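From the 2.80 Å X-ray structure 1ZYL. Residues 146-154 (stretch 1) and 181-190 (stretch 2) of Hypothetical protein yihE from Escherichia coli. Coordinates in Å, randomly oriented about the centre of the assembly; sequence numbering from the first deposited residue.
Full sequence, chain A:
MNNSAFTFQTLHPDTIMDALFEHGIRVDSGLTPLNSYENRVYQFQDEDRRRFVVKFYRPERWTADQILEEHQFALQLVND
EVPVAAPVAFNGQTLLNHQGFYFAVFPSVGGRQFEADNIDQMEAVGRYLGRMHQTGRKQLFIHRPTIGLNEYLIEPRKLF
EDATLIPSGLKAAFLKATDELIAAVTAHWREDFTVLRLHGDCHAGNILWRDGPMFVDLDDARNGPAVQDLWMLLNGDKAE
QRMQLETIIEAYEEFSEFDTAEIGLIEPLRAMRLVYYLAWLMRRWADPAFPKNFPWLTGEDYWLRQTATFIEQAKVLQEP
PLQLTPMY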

ATOM      1  N   THR A 146       6.409   6.210   9.156  1.00 19.53           N
ATOM      2  CA  THR A 146       6.317   5.058  10.027  1.00 18.64           C
ATOM      3  C   THR A 146       4.867   5.120  10.505  1.00 19.04           C
ATOM      4  O   THR A 146       4.504   6.000  11.285  1.00 19.49           O
ATOM      5  N   ILE A 147       4.046   4.208   9.975  1.00 18.18           N
ATOM      6  CA  ILE A 147       2.621   4.125  10.268  1.00 17.95           C
ATOM      7  C   ILE A 147       2.268   4.631  11.662  1.00 19.47           C
ATOM      8  O   ILE A 147       2.882   4.253  12.664  1.00 21.90           O
ATOM      9  N   GLY A 148       1.274   5.504  11.711  1.00 17.37           N
ATOM     10  CA  GLY A 148       0.844   6.071  12.964  1.00 17.57           C
ATOM     11  C   GLY A 148      -0.376   6.919  12.696  1.00 20.45           C
ATOM     12  O   GLY A 148      -0.757   7.122  11.540  1.00 22.19           O
ATOM     13  N   LEU A 149      -0.981   7.433  13.759  1.00 21.59           N
ATOM     14  CA  LEU A 149      -2.193   8.240  13.659  1.00 20.74           C
ATOM     15  C   LEU A 149      -2.072   9.574  12.914  1.00 22.10           C
ATOM     16  O   LEU A 149      -3.039  10.031  12.303  1.00 20.60           O
ATOM     17  N   ASN A 150      -0.897  10.196  12.959  1.00 24.20           N
ATOM     18  CA  ASN A 150      -0.710  11.482  12.295  1.00 25.78           C
ATOM     19  C   ASN A 150      -1.063  11.467  10.820  1.00 24.60           C
ATOM     20  O   ASN A 150      -1.961  12.179  10.383  1.00 24.46           O
ATOM     21  N   GLU A 151      -0.334  10.653  10.065  1.00 24.00           N
ATOM     22  CA  GLU A 151      -0.523  10.521   8.623  1.00 23.54           C
ATOM     23  C   GLU A 151      -1.824   9.843   8.237  1.00 23.26           C
ATOM     24  O   GLU A 151      -2.446  10.186   7.229  1.00 23.92           O
ATOM     25  N   TYR A 152      -2.230   8.869   9.038  1.00 23.31           N
ATOM     26  CA  TYR A 152      -3.437   8.129   8.741  1.00 22.99           C
ATOM     27  C   TYR A 152      -4.746   8.732   9.212  1.00 22.46           C
ATOM     28  O   TYR A 152      -5.757   8.571   8.542  1.00 22.45           O
ATOM     29  N   LEU A 153      -4.731   9.440  10.338  1.00 22.76           N
ATOM     30  CA  LEU A 153      -5.962  10.034  10.868  1.00 23.60           C
ATOM     31  C   LEU A 153      -6.055  11.564  10.938  1.00 24.46           C
ATOM     32  O   LEU A 153      -6.909  12.171  10.286  1.00 24.13           O
ATOM     33  N   ILE A 154      -5.191  12.187  11.731  1.00 25.08           N
ATOM     34  CA  ILE A 154      -5.256  13.629  11.894  1.00 27.53           C
ATOM     35  C   ILE A 154      -5.073  14.462  10.629  1.00 28.59           C
ATOM     36  O   ILE A 154      -5.776  15.455  10.451  1.00 29.47           O
ATOM     37  N   LEU A 181     -14.669   8.166  14.911  1.00 22.06           N
ATOM     38  CA  LEU A 181     -13.852   7.047  14.484  1.00 19.11           C
ATOM     39  C   LEU A 181     -12.429   7.233  14.946  1.00 17.64           C
ATOM     40  O   LEU A 181     -11.846   6.312  15.504  1.00 17.70           O
ATOM     41  N   ILE A 182     -11.859   8.416  14.737  1.00 17.69           N
ATOM     42  CA  ILE A 182     -10.477   8.606  15.161  1.00 19.77           C
ATOM     43  C   ILE A 182     -10.348   8.551  16.686  1.00 19.27           C
ATOM     44  O   ILE A 182      -9.278   8.236  17.208  1.00 20.87           O
ATOM     45  N   ALA A 183     -11.421   8.841  17.410  1.00 17.94           N
ATOM     46  CA  ALA A 183     -11.342   8.756  18.865  1.00 18.59           C
ATOM     47  C   ALA A 183     -11.247   7.272  19.235  1.00 20.62           C
ATOM     48  O   ALA A 183     -10.431   6.874  20.068  1.00 21.32           O
ATOM     49  N   ALA A 184     -12.081   6.454  18.604  1.00 20.65           N
ATOM     50  CA  ALA A 184     -12.083   5.025  18.869  1.00 19.36           C
ATOM     51  C   ALA A 184     -10.755   4.365  18.515  1.00 19.85           C
ATOM     52  O   ALA A 184     -10.190   3.634  19.320  1.00 20.83           O
ATOM     53  N   VAL A 185     -10.253   4.605  17.311  1.00 20.66           N
ATOM     54  CA  VAL A 185      -8.985   4.004  16.917  1.00 22.53           C
ATOM     55  C   VAL A 185      -7.851   4.487  17.824  1.00 24.79           C
ATOM     56  O   VAL A 185      -7.015   3.690  18.246  1.00 24.98           O
ATOM     57  N   THR A 186      -7.827   5.779  18.138  1.00 26.72           N
ATOM     58  CA  THR A 186      -6.788   6.307  19.016  1.00 29.78           C
ATOM     59  C   THR A 186      -6.810   5.569  20.359  1.00 30.67           C
ATOM     60  O   THR A 186      -5.768   5.195  20.891  1.00 32.38           O
ATOM     61  N   ALA A 187      -8.004   5.345  20.895  1.00 31.84           N
ATOM     62  CA  ALA A 187      -8.143   4.663  22.179  1.00 33.30           C
ATOM     63  C   ALA A 187      -7.637   3.219  22.174  1.00 34.80           C
ATOM     64  O   ALA A 187      -7.392   2.648  23.233  1.00 36.91           O
ATOM     65  N   HIS A 188      -7.479   2.628  20.995  1.00 35.71           N
ATOM     66  CA  HIS A 188      -6.995   1.255  20.907  1.00 34.84           C
ATOM     67  C   HIS A 188      -5.607   1.186  20.290  1.00 35.02           C
ATOM     68  O   HIS A 188      -5.048   0.102  20.155  1.00 36.29           O
ATOM     69  N   TRP A 189      -5.045   2.332  19.908  1.00 34.14           N
ATOM     70  CA  TRP A 189      -3.717   2.338  19.298  1.00 33.13           C
ATOM     71  C   TRP A 189      -2.696   2.168  20.394  1.00 35.41           C
ATOM     72  O   TRP A 189      -2.995   2.415  21.555  1.00 37.38           O
ATOM     73  N   ARG A 190      -1.492   1.740  20.042  1.00 38.42           N
ATOM     74  CA  ARG A 190      -0.459   1.547  21.056  1.00 40.95           C
ATOM     75  C   ARG A 190       0.932   1.532  20.447  1.00 43.07           C
ATOM     76  O   ARG A 190       1.119   1.052  19.330  1.00 44.16           O
TER

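This is a small, largely apolar contact between two nearly antiparallel helices, built on two leucines of the first and closed at one end by a tryptophan near the C-terminal end of the second. The axes run at 154° and come no closer than 10.8 Å, and 370 Å² is buried in all. No hydrogen bond crosses; the contacts are van der Waals packing and one CH-pi contact.

The register pairs Leu-153 with Ile-182 and Leu-149 with Thr-186, about one helical turn apart on each helix. Leu-153 points toward the partner as an m,t rotamer. Its CD1 lies 3.9 Å from CB of Ile-182 and 3.2 Å from CG1 of Val-185, the latter tight for two methyl groups. Both partners also point toward the first stretch, each with chi1 in p, and the leucine CD1 lies against both.

Leu-149 is also m,t, but it leaves its backbone sideways and relies on its length to reach across. Its CD1 comes to 3.1 Å from CG2 of Thr-186, again a close approach, while its CD2 sits 4.2 Å from CG2 of Val-185. The same CD2 covers a face of Trp-189, 3.8 Å from the centroid of the five-membered ring and 13° off its normal, a well-aligned CH-pi contact.

Trp-189 points toward the first stretch with chi1 t, and its ring reaches the loop before the first helix. Ile-147, an m,t rotamer pointing sideways, places CG2 4.3 Å from CH2 of Trp-189, and its O lies near the ring plane at the edge, 4.3 Å from CZ2 of Trp-189. The N-cap residue Gly-148 brings its CA to 4.3 Å from NE1 of Trp-189.

Thr-186 divides its roles: the methyl meets the leucines, while OG1 turns back to its own helix, 2.4 Å from Ile-182 O and 2.5 Å from Ala-183 O.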

ATOM      1  CB  THR A 146       7.335   5.137  11.179  1.00 15.44           C
ATOM      2  OG1 THR A 146       6.767   4.583  12.366  1.00 10.33           O
ATOM      3  CG2 THR A 146       7.757   6.559  11.416  1.00 18.87           C
ATOM      4  CB  ILE A 147       2.102   2.667  10.067  1.00 19.35           C
ATOM      5  CG1 ILE A 147       2.081   2.331   8.577  1.00 19.12           C
ATOM      6  CG2 ILE A 147       0.698   2.491  10.646  1.00 18.42           C
ATOM      7  CD1 ILE A 147       1.510   0.957   8.261  1.00 16.55           C
ATOM      8  CB  LEU A 149      -2.742   8.491  15.064  1.00 17.34           C
ATOM      9  CG  LEU A 149      -2.864   7.255  15.947  1.00 14.07           C
ATOM     10  CD1 LEU A 149      -3.679   7.616  17.172  1.00 11.12           C
ATOM     11  CD2 LEU A 149      -3.522   6.112  15.175  1.00 11.73           C
ATOM     12  CB  ASN A 150       0.730  11.967  12.445  1.00 30.21           C
ATOM     13  CG  ASN A 150       1.024  13.181  11.579  1.00 33.12           C
ATOM     14  OD1 ASN A 150       1.978  13.183  10.796  1.00 35.21           O
ATOM     15  ND2 ASN A 150       0.208  14.218  11.715  1.00 31.64           N
ATOM     16  CB  GLU A 151       0.631   9.716   8.020  1.00 22.18           C
ATOM     17  CG  GLU A 151       0.545   9.548   6.521  1.00 23.57           C
ATOM     18  CD  GLU A 151       1.616   8.635   5.991  1.00 26.49           C
ATOM     19  OE1 GLU A 151       1.923   8.691   4.777  1.00 26.86           O
ATOM     20  OE2 GLU A 151       2.149   7.848   6.798  1.00 29.64           O
ATOM     21  CB  TYR A 152      -3.296   6.693   9.254  1.00 22.70           C
ATOM     22  CG  TYR A 152      -2.514   5.825   8.300  1.00 22.42           C
ATOM     23  CD1 TYR A 152      -1.125   5.893   8.235  1.00 20.26           C
ATOM     24  CD2 TYR A 152      -3.176   4.981   7.408  1.00 22.71           C
ATOM     25  CE1 TYR A 152      -0.414   5.137   7.301  1.00 23.27           C
ATOM     26  CE2 TYR A 152      -2.482   4.225   6.477  1.00 22.69           C
ATOM     27  CZ  TYR A 152      -1.102   4.303   6.425  1.00 24.21           C
ATOM     28  OH  TYR A 152      -0.425   3.525   5.514  1.00 22.98           O
ATOM     29  CB  LEU A 153      -6.253   9.482  12.265  1.00 22.21           C
ATOM     30  CG  LEU A 153      -6.413   7.976  12.413  1.00 20.90           C
ATOM     31  CD1 LEU A 153      -6.772   7.646  13.843  1.00 18.15           C
ATOM     32  CD2 LEU A 153      -7.486   7.494  11.477  1.00 19.78           C
ATOM     33  CB  ILE A 154      -4.278  14.112  12.988  1.00 27.95           C
ATOM     34  CG1 ILE A 154      -2.839  13.812  12.585  1.00 31.69           C
ATOM     35  CG2 ILE A 154      -4.603  13.419  14.306  1.00 25.53           C
ATOM     36  CD1 ILE A 154      -1.813  14.300  13.593  1.00 36.16           C
ATOM     37  CB  LEU A 181     -13.890   6.879  12.960  1.00 18.02           C
ATOM     38  CG  LEU A 181     -13.242   5.588  12.432  1.00 16.46           C
ATOM     39  CD1 LEU A 181     -13.883   4.386  13.083  1.00 14.89           C
ATOM     40  CD2 LEU A 181     -13.389   5.501  10.930  1.00 15.03           C
ATOM     41  CB  ILE A 182      -9.831   9.924  14.587  1.00 20.48           C
ATOM     42  CG1 ILE A 182     -10.056  11.101  15.526  1.00 22.82           C
ATOM     43  CG2 ILE A 182     -10.386  10.228  13.210  1.00 21.17           C
ATOM     44  CD1 ILE A 182      -8.969  11.252  16.587  1.00 26.46           C
ATOM     45  CB  ALA A 183     -12.573   9.374  19.511  1.00 15.40           C
ATOM     46  CB  ALA A 184     -13.217   4.359  18.110  1.00 18.97           C
ATOM     47  CB  VAL A 185      -8.664   4.295  15.429  1.00 20.60           C
ATOM     48  CG1 VAL A 185      -8.985   5.711  15.106  1.00 23.08           C
ATOM     49  CG2 VAL A 185      -7.210   4.025  15.141  1.00 19.49           C
ATOM     50  CB  THR A 186      -6.966   7.830  19.285  1.00 30.01           C
ATOM     51  OG1 THR A 186      -8.354   8.116  19.449  1.00 34.18           O
ATOM     52  CG2 THR A 186      -6.420   8.672  18.139  1.00 28.76           C
ATOM     53  CB  ALA A 187      -9.603   4.703  22.646  1.00 30.22           C
ATOM     54  CB  HIS A 188      -7.955   0.402  20.075  1.00 35.82           C
ATOM     55  CG  HIS A 188      -9.343   0.331  20.633  1.00 38.44           C
ATOM     56  ND1 HIS A 188      -9.668  -0.447  21.722  1.00 39.96           N
ATOM     57  CD2 HIS A 188     -10.487   0.953  20.261  1.00 39.57           C
ATOM     58  CE1 HIS A 188     -10.953  -0.303  21.996  1.00 40.54           C
ATOM     59  NE2 HIS A 188     -11.473   0.541  21.124  1.00 40.75           N
ATOM     60  CB  TRP A 189      -3.460   3.648  18.556  1.00 28.51           C
ATOM     61  CG  TRP A 189      -2.266   3.601  17.629  1.00 23.29           C
ATOM     62  CD1 TRP A 189      -1.214   4.470  17.612  1.00 21.01           C
ATOM     63  CD2 TRP A 189      -2.019   2.654  16.575  1.00 20.17           C
ATOM     64  NE1 TRP A 189      -0.326   4.129  16.616  1.00 18.35           N
ATOM     65  CE2 TRP A 189      -0.791   3.018  15.964  1.00 17.79           C
ATOM     66  CE3 TRP A 189      -2.711   1.535  16.086  1.00 17.06           C
ATOM     67  CZ2 TRP A 189      -0.240   2.302  14.891  1.00 13.77           C
ATOM     68  CZ3 TRP A 189      -2.162   0.822  15.017  1.00 15.49           C
ATOM     69  CH2 TRP A 189      -0.936   1.213  14.433  1.00 15.39           C
ATOM     70  CB  ARG A 190      -0.710   0.238  21.825  1.00 38.99           C
ATOM     71  CG  ARG A 190      -0.678  -1.035  20.970  1.00 38.77           C
ATOM     72  CD  ARG A 190      -1.231  -2.235  21.741  1.00 38.71           C
ATOM     73  NE  ARG A 190      -1.214  -3.482  20.973  1.00 39.27           N
ATOM     74  CZ  ARG A 190      -0.112  -4.138  20.612  1.00 39.99           C
ATOM     75  NH1 ARG A 190      -0.204  -5.266  19.914  1.00 37.68           N
ATOM     76  NH2 ARG A 190       1.083  -3.674  20.950  1.00 39.79           N
TER